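Local structure of probable N-acetyl-gamma-glutamyl-phosphate reductase, chloroplastic (Arabidopsis thaliana, 1XYG) at residues 159-163 and 164-168; 192-195 and 196-199. The protein probably catalyses the NADPH-dependent reduction of N-acetyl-L-glutamyl 5-phosphate to the 5-semialdehyde, a step of arginine biosynthesis in the plant chloroplast. All coordinates share one frame; numbering follows the deposited sequence.

Each contact is local, between neighbouring halves of one continuous stretch of chain. Contact 1 is buried near the centre of the chain. It joins the loop after strand 157-159 of the parallel sheet to the first turn of helix 163-177. Contact 2 is only partly buried. It carries strand 187-193 of the mixed sheet into a 3-10 turn and then a loop that reaches a second subunit. In contact 1 two threonine hydroxyls add bonds to backbone carbonyls, one beside a weak backbone bond. In contact 2 backbone bonds dominate, with one bridging water. The two meet where Y164 OH packs on S192 CB, and the CA of G196 lies 5.9 Å from the SG of C163.

Contact 1. Residues 159-163 and 164-168; sequences ANPGC and YPTTI
T166 reaches back over the helix start to G162, the N-cap residue of helix 163-177. Its OG1 donates to G162 O at 2.8 Å, tilted 22° from the carbonyl plane. The hydroxyl is anti to the carbonyl carbon of T166 (chi1 -66°), which turns it back toward the N-cap carbonyl. T166 N adds a weak bond to the same G162 O. P161 packs against the same hydroxyl, its CB 3.8 Å from T166 OG1. P165 makes the tight spot: its CD lies 3.4 Å from G162 C. T167 OG1 donates in the carbonyl plane to a lone pair of Y164 O at 2.8 Å; I168 N shares this acceptor. Outside the turn, Q335 also bonds T166 OG1, E227 accepts from G162 N, and S257 meets T167 OG1. With an alanine in place of this threonine, G162 O and Q335 would probably lose their hydroxyl partner and the helix start would be less firmly held.

The C163 side is looser. This is the one touching residue that is partly exposed. Its SG lies obliquely off the Y164 ring, 5.0 Å from the centroid, a Cys sulfur-aromatic contact. The Y164 OH is hydrogen-bonded to the Y217 OH. C163 O takes weak bonds from T166 N and T167 N.

The loop leads from strand 157-159 of the parallel, Rossmann-type sheet into helix 163-177. C163 is the active-site residue by similarity. The bonds to G162 and C163 probably help to place it at the helix N-terminus, while its SG makes no hydrogen bond within this turn.

Contact 2. Residues 192-195 and 196-199; sequences SGVS and GAGR
V194 O is gripped by two donors. A197 N bonds it at 2.9 Å, coming from above the carbonyl plane, 54° out of it, and so not on a lone pair. A water also donates to V194 O, and it donates again to G198 O at 2.8 Å. This water ties the start of the turn to the residue where the chain leaves it. The CB of A197 rests 3.3 Å from V194 O, and V194 CG2 lies alongside that methyl at 4.2 Å.

The next bond repeats the pattern one residue on. G198 N reaches S195 O at 3.1 Å, again from above the carbonyl plane. Together the two i to i+3 bonds mark a short 3-10 turn following strand 187-193 of the mixed sheet. A weak bond from G196 N to G193 O precedes them. S192 OG also donates to G193 O, at 2.9 Å, so that carbonyl takes two donors, one of them weak. G196 lies near C163, the active-site cysteine by similarity.

S195 OG stands between its backbone N and carbonyl carbon (chi1 65°). There it bonds I252 O and N327 ND2, which tie the turn to neighbouring loops. G198 ends the turn with a positive phi of 87°, a backbone shape in which a CB would collide with the carbonyl oxygen of A197.

Beyond it, R199 leaves the turn and forms a salt bridge with E209 of the second subunit. V194 packs on Y207 of that subunit. The turn is held mainly by backbone bonds, with S192 OG and one water helping. The polar ends of S195 and R199 point elsewhere: S195 OG to loops of its own chain, R199 to the second subunit.

Contact 1. Residues 159-163 and 164-168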
loop_
_atom_site.group_PDB
_atom_site.type_symbol
_atom_site.label_atom_id
_atom_site.label_comp_id
_atom_site.label_asym_id
_atom_site.label_seq_id
_atom_site.Cartn_x
_atom_site.Cartn_y
_atom_site.Cartn_z
ATOM N N ALA A 159 19.015 1.995 28.960
ATOM C CA ALA A 159 17.831 1.287 28.489
ATOM C C ALA A 159 17.190 2.200 27.454
ATOM O O ALA A 159 16.636 3.248 27.804
ATOM C CB ALA A 159 16.864 1.035 29.650
ATOM N N ASN A 160 17.291 1.827 26.185
ATOM C CA ASN A 160 16.715 2.638 25.120
ATOM C C ASN A 160 15.196 2.540 25.203
ATOM O O ASN A 160 14.638 1.441 25.236
ATOM C CB ASN A 160 17.207 2.153 23.753
ATOM C CG ASN A 160 17.179 3.256 22.706
ATOM O OD1 ASN A 160 17.726 4.336 22.918
ATOM N ND2 ASN A 160 16.542 2.990 21.576
ATOM N N PRO A 161 14.503 3.692 25.271
ATOM C CA PRO A 161 13.035 3.686 25.356
ATOM C C PRO A 161 12.308 2.999 24.205
ATOM O O PRO A 161 12.894 2.711 23.162
ATOM C CB PRO A 161 12.672 5.174 25.474
ATOM C CG PRO A 161 13.926 5.925 25.097
ATOM C CD PRO A 161 15.039 5.032 25.566
ATOM N N GLY A 162 11.027 2.713 24.422
ATOM C CA GLY A 162 10.232 2.083 23.389
ATOM C C GLY A 162 9.810 3.170 22.421
ATOM O O GLY A 162 9.991 4.353 22.708
ATOM N N CYS A 163 9.249 2.778 21.283
ATOM C CA CYS A 163 8.816 3.728 20.269
ATOM C C CYS A 163 7.663 4.627 20.734
ATOM O O CYS A 163 7.815 5.852 20.811
ATOM C CB CYS A 163 8.434 2.974 18.994
ATOM S SG CYS A 163 7.428 1.518 19.285
ATOM N N TYR A 164 6.514 4.032 21.044
ATOM C CA TYR A 164 5.365 4.807 21.504
ATOM C C TYR A 164 5.704 5.741 22.666
ATOM O O TYR A 164 5.383 6.929 22.630
ATOM C CB TYR A 164 4.222 3.873 21.915
ATOM C CG TYR A 164 3.445 3.289 20.759
ATOM C CD1 TYR A 164 2.815 4.117 19.826
ATOM C CD2 TYR A 164 3.258 1.911 20.649
ATOM C CE1 TYR A 164 2.004 3.587 18.816
ATOM C CE2 TYR A 164 2.453 1.369 19.644
ATOM C CZ TYR A 164 1.824 2.209 18.735
ATOM O OH TYR A 164 0.988 1.667 17.780
ATOM N N PRO A 165 6.357 5.213 23.720
ATOM C CA PRO A 165 6.721 6.035 24.877
ATOM C C PRO A 165 7.519 7.281 24.492
ATOM O O PRO A 165 7.368 8.334 25.111
ATOM C CB PRO A 165 7.541 5.074 25.743
ATOM C CG PRO A 165 6.939 3.755 25.438
ATOM C CD PRO A 165 6.794 3.822 23.922
ATOM N N THR A 166 8.370 7.157 23.478
ATOM C CA THR A 166 9.179 8.281 23.028
ATOM C C THR A 166 8.298 9.406 22.475
ATOM O O THR A 166 8.503 10.572 22.801
ATOM C CB THR A 166 10.193 7.839 21.938
ATOM O OG1 THR A 166 11.155 6.942 22.512
ATOM C CG2 THR A 166 10.916 9.046 21.352
ATOM N N THR A 167 7.319 9.052 21.646
ATOM C CA THR A 167 6.421 10.046 21.057
ATOM C C THR A 167 5.526 10.711 22.095
ATOM O O THR A 167 5.036 11.816 21.877
ATOM C CB THR A 167 5.472 9.429 20.005
ATOM O OG1 THR A 167 4.476 8.635 20.667
ATOM C CG2 THR A 167 6.245 8.568 19.011
ATOM N N ILE A 168 5.314 10.039 23.223
ATOM C CA ILE A 168 4.439 10.567 24.266
ATOM C C ILE A 168 5.147 11.430 25.314
ATOM O O ILE A 168 4.667 12.511 25.665
ATOM C CB ILE A 168 3.698 9.414 24.984
ATOM C CG1 ILE A 168 2.825 8.660 23.981
ATOM C CG2 ILE A 168 2.825 9.964 26.111
ATOM C CD1 ILE A 168 2.338 7.328 24.495
#

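Contact 2. Residues 192-195 and 196-199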
loop_
_atom_site.group_PDB
_atom_site.type_symbol
_atom_site.label_atom_id
_atom_site.label_comp_id
_atom_site.label_asym_id
_atom_site.label_seq_id
_atom_site.Cartn_x
_atom_site.Cartn_y
_atom_site.Cartn_z
ATOM N N SER A 192 0.836 3.038 14.554
ATOM C CA SER A 192 2.176 2.621 14.175
ATOM C C SER A 192 2.218 1.747 12.935
ATOM O O SER A 192 1.297 0.977 12.670
ATOM C CB SER A 192 2.842 1.869 15.339
ATOM O OG SER A 192 4.059 1.246 14.941
ATOM N N GLY A 193 3.300 1.887 12.174
ATOM C CA GLY A 193 3.490 1.068 10.996
ATOM C C GLY A 193 3.749 -0.344 11.501
ATOM O O GLY A 193 4.212 -0.529 12.631
ATOM N N VAL A 194 3.476 -1.341 10.670
ATOM C CA VAL A 194 3.649 -2.728 11.076
ATOM C C VAL A 194 5.099 -3.187 11.294
ATOM O O VAL A 194 5.332 -4.266 11.847
ATOM C CB VAL A 194 2.928 -3.658 10.072
ATOM C CG1 VAL A 194 3.598 -3.569 8.722
ATOM C CG2 VAL A 194 2.907 -5.093 10.587
ATOM N N SER A 195 6.077 -2.377 10.890
ATOM C CA SER A 195 7.479 -2.760 11.079
ATOM C C SER A 195 7.780 -2.920 12.570
ATOM O O SER A 195 8.700 -3.640 12.955
ATOM C CB SER A 195 8.421 -1.715 10.465
ATOM O OG SER A 195 8.327 -0.468 11.122
ATOM N N GLY A 196 6.988 -2.248 13.403
ATOM C CA GLY A 196 7.180 -2.326 14.836
ATOM C C GLY A 196 6.863 -3.709 15.379
ATOM O O GLY A 196 7.261 -4.044 16.498
ATOM N N ALA A 197 6.152 -4.515 14.589
ATOM C CA ALA A 197 5.788 -5.864 15.007
ATOM C C ALA A 197 6.932 -6.845 14.801
ATOM O O ALA A 197 6.842 -7.996 15.214
ATOM C CB ALA A 197 4.569 -6.339 14.248
ATOM N N GLY A 198 7.997 -6.390 14.148
ATOM C CA GLY A 198 9.140 -7.251 13.916
ATOM C C GLY A 198 9.054 -8.090 12.656
ATOM O O GLY A 198 8.053 -8.067 11.937
ATOM N N ARG A 199 10.109 -8.856 12.404
ATOM C CA ARG A 199 10.202 -9.703 11.229
ATOM C C ARG A 199 9.745 -11.140 11.483
ATOM O O ARG A 199 9.939 -12.018 10.634
ATOM C CB ARG A 199 11.644 -9.711 10.722
ATOM C CG ARG A 199 11.793 -10.094 9.269
ATOM C CD ARG A 199 13.245 -10.110 8.869
ATOM N NE ARG A 199 13.412 -10.048 7.421
ATOM C CZ ARG A 199 14.550 -10.326 6.790
ATOM N NH1 ARG A 199 15.620 -10.689 7.485
ATOM N NH2 ARG A 199 14.620 -10.246 5.466
HETATM O O HOH W 1 6.550 -6.354 10.317
#